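PDB 4XXF: fuculose-1-phosphate aldolase from Glaciozyma antarctica, which belongs to the class II aldolase and adducin family, with an AraD-like fold, a three-histidine zinc site and an assembly of four chains. Local coordinates for residues A[23-34]-A[66-74]; A[122-133]-A[200-211]. One frame throughout, in Å; residues are numbered along the deposited sequence. Where two conformers were deposited one is given.

How the contacts relate
Contact 1 joins helix 15-36 to the loop running into strand 75-78, and both its segments precede those of contact 2, which packs helix 121-127 and the residues after it on helix 190-213. Their centres are 26 Å apart and their nearest atoms about 8 Å, so the two do not touch. Helix 190-213 links them: it meets A29 and F33 of contact 1 through V194 and F197, then supplies segment 200-211. The F66 side chain lies about 10 Å, and G123 about 11 Å, from a bound zinc ion. H117, H119 and H181 hold zinc, and the backbone N of H181 is hydrogen-bonded to S127 OG of contact 2. Both contacts reach the second subunit.

Contact 1 of 2, residues A[23-34]-A[66-74]; sequences KERLVAAIRIFA and FRLMTVSDL
R31 reaches from helix 15-36 over the loop to grip the carbonyl of M69 side-on. R31 NE lies 2.9 Å from M69 O, in the carbonyl plane and on a lone pair, while NH2, 3.0 Å from the same oxygen, approaches from above that plane. The chain bends at chi2 (-87°) to bring the guanidinium there, and R67 O sits over the centre of one face, 2.9 Å above its plane. R31 NH1 makes a salt bridge with E255 that R67 NH1 shares, so the two arginines converge on one carboxylate.

F66 packs beside the last turns of this helix segment. I30 CG2 presses obliquely on its ring, 3.5 Å from F66 CG, and F33 CB meets the ring edge at CD2. Nearer the segment's N-terminal end, L74 of the loop spreads its methyls: L74 CD1 lies 3.8 Å from V27 CG2 and also abuts K23 O and L26, while the L74 and I30 side chains slide past each other in opposite directions, L74 CD2 touching I30 CD1. A water accepts from K23 NZ and donates to V71 O and L74 O.

In this alpha/beta AraD-like fold, the helix lying on the sheet is thus packed along one side by the loop leading into strand 75-78, outermost within the chain.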
loop_
_atom_site.group_PDB
_atom_site.type_symbol
_atom_site.label_atom_id
_atom_site.label_comp_id
_atom_site.label_asym_id
_atom_site.label_seq_id
_atom_site.Cartn_x
_atom_site.Cartn_y
_atom_site.Cartn_z
ATOM N N LYS A 23 7.787 -24.322 17.201
ATOM C CA LYS A 23 6.939 -23.295 17.798
ATOM C C LYS A 23 7.426 -21.898 17.406
ATOM O O LYS A 23 6.623 -21.036 17.036
ATOM C CB LYS A 23 6.887 -23.453 19.323
ATOM C CG LYS A 23 6.097 -24.682 19.783
ATOM C CD LYS A 23 6.061 -24.847 21.302
ATOM C CE LYS A 23 5.248 -23.741 21.962
ATOM N NZ LYS A 23 5.239 -23.907 23.445
ATOM N N GLU A 24 8.732 -21.667 17.463
ATOM C CA GLU A 24 9.237 -20.369 17.044
ATOM C C GLU A 24 8.951 -20.136 15.548
ATOM O O GLU A 24 8.616 -19.014 15.133
ATOM C CB GLU A 24 10.736 -20.249 17.333
ATOM C CG GLU A 24 11.299 -18.885 16.903
ATOM C CD GLU A 24 12.814 -18.805 16.928
ATOM O OE1 GLU A 24 13.476 -19.759 17.387
ATOM O OE2 GLU A 24 13.353 -17.777 16.468
ATOM N N ARG A 25 9.072 -21.185 14.739
ATOM C CA ARG A 25 8.887 -21.055 13.299
ATOM C C ARG A 25 7.420 -20.747 12.992
ATOM O O ARG A 25 7.129 -19.965 12.077
ATOM C CB ARG A 25 9.345 -22.330 12.571
ATOM C CG ARG A 25 9.742 -22.137 11.114
ATOM C CD ARG A 25 10.964 -21.239 11.011
ATOM N NE ARG A 25 11.627 -21.289 9.713
ATOM C CZ ARG A 25 12.662 -20.519 9.402
ATOM N NH1 ARG A 25 13.140 -19.670 10.304
ATOM N NH2 ARG A 25 13.222 -20.592 8.205
ATOM N N LEU A 26 6.499 -21.361 13.732
ATOM C CA LEU A 26 5.073 -21.096 13.562
ATOM C C LEU A 26 4.754 -19.657 13.931
ATOM O O LEU A 26 3.996 -18.985 13.222
ATOM C CB LEU A 26 4.232 -22.062 14.409
ATOM C CG LEU A 26 2.725 -21.901 14.211
ATOM C CD1 LEU A 26 2.336 -22.182 12.778
ATOM C CD2 LEU A 26 1.943 -22.764 15.161
ATOM N N VAL A 27 5.333 -19.166 15.022
ATOM C CA VAL A 27 5.153 -17.774 15.397
ATOM C C VAL A 27 5.718 -16.842 14.316
ATOM O O VAL A 27 5.068 -15.855 13.938
ATOM C CB VAL A 27 5.804 -17.488 16.762
ATOM C CG1 VAL A 27 5.799 -16.001 17.037
ATOM C CG2 VAL A 27 5.059 -18.222 17.856
ATOM N N ALA A 28 6.902 -17.153 13.795
ATOM C CA ALA A 28 7.474 -16.353 12.715
ATOM C C ALA A 28 6.529 -16.334 11.515
ATOM O O ALA A 28 6.337 -15.299 10.882
ATOM C CB ALA A 28 8.839 -16.888 12.318
ATOM N N ALA A 29 5.928 -17.475 11.203
ATOM C CA ALA A 29 4.998 -17.562 10.077
ATOM C C ALA A 29 3.767 -16.678 10.300
ATOM O O ALA A 29 3.336 -15.947 9.400
ATOM C CB ALA A 29 4.578 -19.002 9.842
ATOM N N ILE A 30 3.216 -16.735 11.504
ATOM C CA ILE A 30 2.068 -15.917 11.865
ATOM C C ILE A 30 2.437 -14.429 11.781
ATOM O O ILE A 30 1.671 -13.604 11.253
ATOM C CB ILE A 30 1.585 -16.298 13.257
ATOM C CG1 ILE A 30 1.009 -17.721 13.229
ATOM C CG2 ILE A 30 0.564 -15.292 13.746
ATOM C CD1 ILE A 30 0.908 -18.391 14.608
ATOM N N ARG A 31 3.631 -14.086 12.263
ATOM C CA ARG A 31 4.123 -12.708 12.164
ATOM C C ARG A 31 4.312 -12.262 10.704
ATOM O O ARG A 31 4.061 -11.088 10.361
ATOM C CB ARG A 31 5.435 -12.551 12.942
ATOM C CG ARG A 31 5.237 -12.574 14.459
ATOM C CD ARG A 31 4.911 -11.177 14.996
ATOM N NE ARG A 31 4.850 -11.174 16.454
ATOM C CZ ARG A 31 5.289 -10.189 17.225
ATOM N NH1 ARG A 31 5.861 -9.121 16.694
ATOM N NH2 ARG A 31 5.196 -10.297 18.539
ATOM N N ILE A 32 4.746 -13.173 9.837
ATOM C CA ILE A 32 4.848 -12.862 8.415
ATOM C C ILE A 32 3.464 -12.556 7.847
ATOM O O ILE A 32 3.288 -11.588 7.097
ATOM C CB ILE A 32 5.505 -14.023 7.616
ATOM C CG1 ILE A 32 7.006 -14.081 7.892
ATOM C CG2 ILE A 32 5.206 -13.899 6.115
ATOM C CD1 ILE A 32 7.641 -15.426 7.570
ATOM N N PHE A 33 2.474 -13.372 8.189
ATOM C CA PHE A 33 1.107 -13.115 7.714
ATOM C C PHE A 33 0.630 -11.726 8.133
ATOM O O PHE A 33 0.062 -11.003 7.316
ATOM C CB PHE A 33 0.142 -14.198 8.215
ATOM C CG PHE A 33 0.078 -15.417 7.324
ATOM C CD1 PHE A 33 1.238 -16.023 6.856
ATOM C CD2 PHE A 33 -1.142 -15.958 6.953
ATOM C CE1 PHE A 33 1.187 -17.161 6.030
ATOM C CE2 PHE A 33 -1.209 -17.078 6.132
ATOM C CZ PHE A 33 -0.039 -17.696 5.675
ATOM N N ALA A 34 0.911 -11.319 9.363
ATOM C CA ALA A 34 0.548 -9.964 9.784
ATOM C C ALA A 34 1.339 -8.922 9.014
ATOM O O ALA A 34 0.781 -7.900 8.597
ATOM C CB ALA A 34 0.759 -9.780 11.263
ATOM N N PHE A 66 -2.319 -11.465 15.000
ATOM C CA PHE A 66 -1.132 -12.108 14.432
ATOM C C PHE A 66 0.120 -11.247 14.664
ATOM O O PHE A 66 1.208 -11.778 14.919
ATOM C CB PHE A 66 -1.302 -12.361 12.934
ATOM C CG PHE A 66 -2.213 -13.514 12.577
ATOM C CD1 PHE A 66 -3.060 -14.108 13.503
ATOM C CD2 PHE A 66 -2.205 -13.995 11.280
ATOM C CE1 PHE A 66 -3.887 -15.166 13.127
ATOM C CE2 PHE A 66 -3.025 -15.048 10.894
ATOM C CZ PHE A 66 -3.870 -15.632 11.819
ATOM N N ARG A 67 -0.035 -9.924 14.582
ATOM C CA ARG A 67 1.053 -8.968 14.763
ATOM C C ARG A 67 1.708 -9.056 16.140
ATOM O O ARG A 67 2.851 -8.638 16.303
ATOM C CB ARG A 67 0.498 -7.549 14.516
ATOM C CG ARG A 67 1.418 -6.383 14.877
ATOM C CD ARG A 67 2.673 -6.389 14.012
ATOM N NE ARG A 67 3.535 -5.240 14.272
ATOM C CZ ARG A 67 4.388 -5.163 15.288
ATOM N NH1 ARG A 67 4.483 -6.150 16.163
ATOM N NH2 ARG A 67 5.146 -4.083 15.431
ATOM N N LEU A 68 0.987 -9.588 17.123
ATOM C CA LEU A 68 1.491 -9.666 18.491
ATOM C C LEU A 68 1.796 -11.092 18.938
ATOM O O LEU A 68 2.103 -11.311 20.109
ATOM C CB LEU A 68 0.481 -9.037 19.456
ATOM C CG LEU A 68 0.101 -7.597 19.093
ATOM C CD1 LEU A 68 -1.036 -7.107 19.990
ATOM C CD2 LEU A 68 1.297 -6.639 19.187
ATOM N N MET A 69 1.739 -12.058 18.019
ATOM C CA MET A 69 1.950 -13.463 18.370
ATOM C C MET A 69 3.323 -13.674 18.992
ATOM O O MET A 69 4.315 -13.143 18.500
ATOM C CB MET A 69 1.805 -14.337 17.123
ATOM C CG MET A 69 1.630 -15.833 17.406
ATOM S SD MET A 69 0.092 -16.208 18.309
ATOM C CE MET A 69 -1.119 -15.201 17.438
ATOM N N THR A 70 3.378 -14.447 20.076
ATOM C CA THR A 70 4.650 -14.865 20.670
ATOM C C THR A 70 4.607 -16.360 20.923
ATOM O O THR A 70 3.533 -16.964 20.933
ATOM C CB THR A 70 4.976 -14.148 22.005
ATOM O OG1 THR A 70 4.119 -14.644 23.038
ATOM C CG2 THR A 70 4.815 -12.636 21.879
ATOM N N VAL A 71 5.780 -16.945 21.129
ATOM C CA VAL A 71 5.876 -18.375 21.394
ATOM C C VAL A 71 5.016 -18.793 22.599
ATOM O O VAL A 71 4.345 -19.829 22.555
ATOM C CB VAL A 71 7.357 -18.789 21.597
ATOM C CG1 VAL A 71 7.470 -20.185 22.211
ATOM C CG2 VAL A 71 8.096 -18.710 20.272
ATOM N N SER A 72 4.978 -17.955 23.634
ATOM C CA SER A 72 4.214 -18.245 24.850
ATOM C C SER A 72 2.704 -18.267 24.636
ATOM O O SER A 72 1.964 -18.811 25.458
ATOM C CB SER A 72 4.552 -17.219 25.934
ATOM O OG SER A 72 5.875 -17.412 26.402
ATOM N N ASP A 73 2.238 -17.674 23.538
ATOM C CA ASP A 73 0.807 -17.635 23.258
ATOM C C ASP A 73 0.265 -18.901 22.614
ATOM O O ASP A 73 -0.934 -19.181 22.704
ATOM C CB ASP A 73 0.488 -16.466 22.328
ATOM C CG ASP A 73 0.754 -15.126 22.964
ATOM O OD1 ASP A 73 0.164 -14.845 24.029
ATOM O OD2 ASP A 73 1.553 -14.350 22.393
ATOM N N LEU A 74 1.127 -19.650 21.925
ATOM C CA LEU A 74 0.662 -20.820 21.185
ATOM C C LEU A 74 0.034 -21.852 22.102
ATOM O O LEU A 74 0.537 -22.109 23.202
ATOM C CB LEU A 74 1.803 -21.488 20.431
ATOM C CG LEU A 74 2.499 -20.666 19.359
ATOM C CD1 LEU A 74 3.495 -21.578 18.659
ATOM C CD2 LEU A 74 1.487 -20.066 18.363
HETATM O O HOH W 1 3.183 -21.868 24.001
#

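Contact 2 of 2, residues A[122-133]-A[200-211]; sequences YGKAFSSLGKPL and LEKQCQVQLLAD
Y122 lays its ring against Q205 while its backbone, with that of G123, is held by E201. From the CA, CG turns anti to the carbonyl carbon (chi1 -61°), which swings the ring over helix 190-213. Y122 CB lies 3.3 Å from E201 OE2, and Y122 CG sits against Q205 CB. On one side of the ring Y122 CD2 comes 3.2 Å from E201 OE2, an oblique approach; on the other, Y122 CD1 meets L208 CD1 at the ring edge. Q205 CG stands 3.5 Å from the centroid of the Y122 ring, almost on the normal, a CH-pi contact about equally far from all the ring atoms. The Q205 chain is extended beyond CG, and its amide continues over the ring, only 3° from parallel to it, with Q205 CD 3.5 Å from Y122 CE2. At the tip, Y122 OH has Q205 NE2 as a neighbour at 3.7 Å.

The E201 carboxylate divides its oxygens between adjacent amides of the first turn of helix 121-127: E201 OE2 takes Y122 N at 2.9 Å, and E201 OE1 takes G123 N at 2.8 Å along with S120 OG.

One turn on, the F126 ring meets C204 SG obliquely, and the Q207 amide lies obliquely to the ring at F126 CE1 and CZ. That amide is held by A134 N at OE1 and by D211 OD2 at NE2. L133 packs its methyls on L200 and Q203.

The helix segments cross at 53°, and together form an oblique helix-helix packing beside the sheet of the AraD-like fold, in which helix 121-127 follows the zinc ligands H117 and H119.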
loop_
_atom_site.group_PDB
_atom_site.type_symbol
_atom_site.label_atom_id
_atom_site.label_comp_id
_atom_site.label_asym_id
_atom_site.label_seq_id
_atom_site.Cartn_x
_atom_site.Cartn_y
_atom_site.Cartn_z
ATOM N N TYR A 122 -6.662 -10.598 -1.661
ATOM C CA TYR A 122 -6.703 -10.958 -3.068
ATOM C C TYR A 122 -7.198 -12.383 -3.258
ATOM O O TYR A 122 -7.938 -12.660 -4.194
ATOM C CB TYR A 122 -5.328 -10.742 -3.720
ATOM C CG TYR A 122 -4.907 -9.292 -3.628
ATOM C CD1 TYR A 122 -5.661 -8.298 -4.250
ATOM C CD2 TYR A 122 -3.799 -8.908 -2.887
ATOM C CE1 TYR A 122 -5.315 -6.961 -4.149
ATOM C CE2 TYR A 122 -3.443 -7.567 -2.773
ATOM C CZ TYR A 122 -4.214 -6.597 -3.410
ATOM O OH TYR A 122 -3.873 -5.266 -3.327
ATOM N N GLY A 123 -6.803 -13.295 -2.377
ATOM C CA GLY A 123 -7.324 -14.655 -2.439
ATOM C C GLY A 123 -8.824 -14.673 -2.235
ATOM O O GLY A 123 -9.544 -15.409 -2.909
ATOM N N LYS A 124 -9.293 -13.871 -1.292
ATOM C CA LYS A 124 -10.713 -13.752 -1.040
ATOM C C LYS A 124 -11.451 -13.197 -2.266
ATOM O O LYS A 124 -12.443 -13.777 -2.727
ATOM C CB LYS A 124 -10.925 -12.873 0.198
ATOM C CG LYS A 124 -12.351 -12.543 0.491
ATOM C CD LYS A 124 -12.543 -12.026 1.918
ATOM C CE LYS A 124 -11.587 -10.914 2.273
ATOM N NZ LYS A 124 -11.928 -10.384 3.627
ATOM N N ALA A 125 -10.966 -12.093 -2.822
ATOM C CA ALA A 125 -11.606 -11.503 -3.989
ATOM C C ALA A 125 -11.587 -12.458 -5.175
ATOM O O ALA A 125 -12.587 -12.630 -5.871
ATOM C CB ALA A 125 -10.935 -10.179 -4.366
ATOM N N PHE A 126 -10.448 -13.095 -5.418
ATOM C CA PHE A 126 -10.391 -14.016 -6.541
ATOM C C PHE A 126 -11.309 -15.223 -6.334
ATOM O O PHE A 126 -11.947 -15.703 -7.272
ATOM C CB PHE A 126 -8.955 -14.477 -6.808
ATOM C CG PHE A 126 -8.854 -15.356 -8.017
ATOM C CD1 PHE A 126 -9.081 -14.818 -9.275
ATOM C CD2 PHE A 126 -8.629 -16.724 -7.904
ATOM C CE1 PHE A 126 -9.042 -15.610 -10.406
ATOM C CE2 PHE A 126 -8.577 -17.532 -9.037
ATOM C CZ PHE A 126 -8.797 -16.974 -10.287
ATOM N N SER A 127 -11.380 -15.703 -5.095
ATOM C CA SER A 127 -12.224 -16.865 -4.804
ATOM C C SER A 127 -13.703 -16.583 -5.037
ATOM O O SER A 127 -14.483 -17.520 -5.204
ATOM C CB SER A 127 -12.022 -17.347 -3.365
ATOM O OG SER A 127 -12.764 -16.557 -2.435
ATOM N N SER A 128 -14.110 -15.314 -5.037
ATOM C CA SER A 128 -15.515 -14.993 -5.260
ATOM C C SER A 128 -15.918 -15.168 -6.729
ATOM O O SER A 128 -17.098 -15.098 -7.061
ATOM C CB SER A 128 -15.829 -13.562 -4.793
ATOM O OG SER A 128 -15.301 -12.573 -5.665
ATOM N N LEU A 129 -14.946 -15.404 -7.605
ATOM C CA LEU A 129 -15.220 -15.595 -9.031
ATOM C C LEU A 129 -15.434 -17.062 -9.407
ATOM O O LEU A 129 -15.900 -17.352 -10.499
ATOM C CB LEU A 129 -14.065 -15.019 -9.865
ATOM C CG LEU A 129 -13.754 -13.536 -9.674
ATOM C CD1 LEU A 129 -12.498 -13.192 -10.466
ATOM C CD2 LEU A 129 -14.920 -12.662 -10.098
ATOM N N GLY A 130 -15.074 -17.974 -8.507
ATOM C CA GLY A 130 -15.239 -19.402 -8.762
ATOM C C GLY A 130 -14.532 -19.892 -10.017
ATOM O O GLY A 130 -15.062 -20.718 -10.762
ATOM N N LYS A 131 -13.332 -19.370 -10.238
ATOM C CA LYS A 131 -12.486 -19.721 -11.373
ATOM C C LYS A 131 -11.213 -20.407 -10.897
ATOM O O LYS A 131 -10.700 -20.083 -9.829
ATOM C CB LYS A 131 -12.090 -18.466 -12.153
ATOM C CG LYS A 131 -13.216 -17.732 -12.827
ATOM C CD LYS A 131 -12.649 -16.507 -13.529
ATOM C CE LYS A 131 -13.709 -15.805 -14.346
ATOM N NZ LYS A 131 -13.115 -14.676 -15.114
ATOM N N PRO A 132 -10.679 -21.337 -11.705
ATOM C CA PRO A 132 -9.360 -21.875 -11.363
ATOM C C PRO A 132 -8.270 -20.826 -11.542
ATOM O O PRO A 132 -8.424 -19.880 -12.317
ATOM C CB PRO A 132 -9.183 -23.024 -12.357
ATOM C CG PRO A 132 -10.002 -22.627 -13.526
ATOM C CD PRO A 132 -11.201 -21.907 -12.957
ATOM N N LEU A 133 -7.173 -21.000 -10.825
ATOM C CA LEU A 133 -6.033 -20.111 -10.979
ATOM C C LEU A 133 -5.447 -20.283 -12.379
ATOM O O LEU A 133 -5.112 -21.404 -12.780
ATOM C CB LEU A 133 -4.979 -20.415 -9.928
ATOM C CG LEU A 133 -3.846 -19.401 -9.836
ATOM C CD1 LEU A 133 -4.316 -18.159 -9.081
ATOM C CD2 LEU A 133 -2.609 -20.031 -9.185
ATOM N N LEU A 200 0.552 -17.864 -3.704
ATOM C CA LEU A 200 -0.818 -17.976 -4.211
ATOM C C LEU A 200 -1.560 -16.653 -4.047
ATOM O O LEU A 200 -2.260 -16.225 -4.965
ATOM C CB LEU A 200 -1.569 -19.113 -3.504
ATOM C CG LEU A 200 -2.968 -19.453 -4.020
ATOM C CD1 LEU A 200 -2.931 -19.767 -5.507
ATOM C CD2 LEU A 200 -3.495 -20.630 -3.239
ATOM N N GLU A 201 -1.391 -15.993 -2.903
ATOM C CA GLU A 201 -1.987 -14.676 -2.705
ATOM C C GLU A 201 -1.486 -13.696 -3.763
ATOM O O GLU A 201 -2.272 -12.943 -4.348
ATOM C CB GLU A 201 -1.688 -14.156 -1.294
ATOM C CG GLU A 201 -2.139 -12.700 -1.004
ATOM C CD GLU A 201 -3.638 -12.492 -0.916
ATOM O OE1 GLU A 201 -4.410 -13.478 -0.998
ATOM O OE2 GLU A 201 -4.028 -11.318 -0.733
ATOM N N LYS A 202 -0.184 -13.733 -4.040
ATOM C CA LYS A 202 0.379 -12.863 -5.070
ATOM C C LYS A 202 -0.191 -13.174 -6.447
ATOM O O LYS A 202 -0.547 -12.249 -7.192
ATOM C CB LYS A 202 1.906 -12.975 -5.094
ATOM C CG LYS A 202 2.587 -12.085 -6.146
ATOM C CD LYS A 202 2.269 -10.601 -6.007
ATOM C CE LYS A 202 2.784 -10.017 -4.696
ATOM N NZ LYS A 202 2.485 -8.558 -4.590
ATOM N N GLN A 203 -0.309 -14.451 -6.817
ATOM C CA GLN A 203 -0.824 -14.736 -8.143
ATOM C C GLN A 203 -2.312 -14.382 -8.249
ATOM O O GLN A 203 -2.766 -13.979 -9.319
ATOM C CB GLN A 203 -0.582 -16.191 -8.536
ATOM C CG GLN A 203 -0.968 -16.467 -9.993
ATOM C CD GLN A 203 -0.220 -15.620 -11.010
ATOM O OE1 GLN A 203 0.932 -15.251 -10.812
ATOM N NE2 GLN A 203 -0.877 -15.323 -12.116
ATOM N N CYS A 204 -3.073 -14.508 -7.158
ATOM C CA CYS A 204 -4.456 -14.035 -7.191
ATOM C C CYS A 204 -4.500 -12.525 -7.443
ATOM O O CYS A 204 -5.317 -12.050 -8.228
ATOM C CB CYS A 204 -5.174 -14.368 -5.886
ATOM S SG CYS A 204 -5.584 -16.105 -5.671
ATOM N N GLN A 205 -3.613 -11.783 -6.782
ATOM C CA GLN A 205 -3.492 -10.352 -7.007
ATOM C C GLN A 205 -3.181 -10.043 -8.465
ATOM O O GLN A 205 -3.793 -9.158 -9.076
ATOM C CB GLN A 205 -2.407 -9.775 -6.102
ATOM C CG GLN A 205 -2.263 -8.254 -6.195
ATOM C CD GLN A 205 -1.090 -7.747 -5.398
ATOM O OE1 GLN A 205 -0.320 -8.531 -4.829
ATOM N NE2 GLN A 205 -0.949 -6.425 -5.329
ATOM N N VAL A 206 -2.225 -10.784 -9.015
ATOM C CA VAL A 206 -1.807 -10.626 -10.400
ATOM C C VAL A 206 -2.964 -10.920 -11.360
ATOM O O VAL A 206 -3.196 -10.165 -12.309
ATOM C CB VAL A 206 -0.598 -11.542 -10.702
ATOM C CG1 VAL A 206 -0.397 -11.705 -12.190
ATOM C CG2 VAL A 206 0.661 -10.985 -10.029
ATOM N N GLN A 207 -3.706 -11.992 -11.118
ATOM C CA GLN A 207 -4.809 -12.326 -12.008
ATOM C C GLN A 207 -5.911 -11.263 -11.951
ATOM O O GLN A 207 -6.474 -10.917 -12.988
ATOM C CB GLN A 207 -5.400 -13.707 -11.695
ATOM C CG GLN A 207 -6.572 -14.048 -12.642
ATOM C CD GLN A 207 -6.820 -15.525 -12.850
ATOM O OE1 GLN A 207 -6.113 -16.392 -12.316
ATOM N NE2 GLN A 207 -7.850 -15.819 -13.626
ATOM N N LEU A 208 -6.220 -10.750 -10.759
ATOM C CA LEU A 208 -7.235 -9.692 -10.639
ATOM C C LEU A 208 -6.807 -8.439 -11.418
ATOM O O LEU A 208 -7.618 -7.810 -12.100
ATOM C CB LEU A 208 -7.498 -9.351 -9.166
ATOM C CG LEU A 208 -8.192 -10.461 -8.374
ATOM C CD1 LEU A 208 -8.025 -10.245 -6.876
ATOM C CD2 LEU A 208 -9.668 -10.569 -8.760
ATOM N N LEU A 209 -5.527 -8.084 -11.327
ATOM C CA LEU A 209 -4.979 -6.936 -12.072
ATOM C C LEU A 209 -5.067 -7.141 -13.579
ATOM O O LEU A 209 -5.547 -6.290 -14.322
ATOM C CB LEU A 209 -3.518 -6.698 -11.697
ATOM C CG LEU A 209 -3.252 -6.036 -10.344
ATOM C CD1 LEU A 209 -1.811 -6.269 -9.912
ATOM C CD2 LEU A 209 -3.551 -4.536 -10.424
ATOM N N ALA A 210 -4.592 -8.293 -14.037
ATOM C CA ALA A 210 -4.502 -8.560 -15.460
ATOM C C ALA A 210 -5.881 -8.768 -16.085
ATOM O O ALA A 210 -6.154 -8.246 -17.170
ATOM C CB ALA A 210 -3.601 -9.774 -15.711
ATOM N N ASP A 211 -6.753 -9.516 -15.413
ATOM C CA ASP A 211 -8.070 -9.794 -15.977
ATOM C C ASP A 211 -8.901 -8.521 -16.073
ATOM O O ASP A 211 -9.715 -8.383 -16.988
ATOM C CB ASP A 211 -8.819 -10.846 -15.151
ATOM C CG ASP A 211 -8.351 -12.277 -15.417
ATOM O OD1 ASP A 211 -7.379 -12.504 -16.171
ATOM O OD2 ASP A 211 -8.966 -13.199 -14.837
HETATM O O HOH W 2 -11.479 -12.948 -13.948
HETATM O O HOH W 3 -10.109 -15.039 -16.574
HETATM O O HOH W 4 -8.909 -18.558 -14.602
#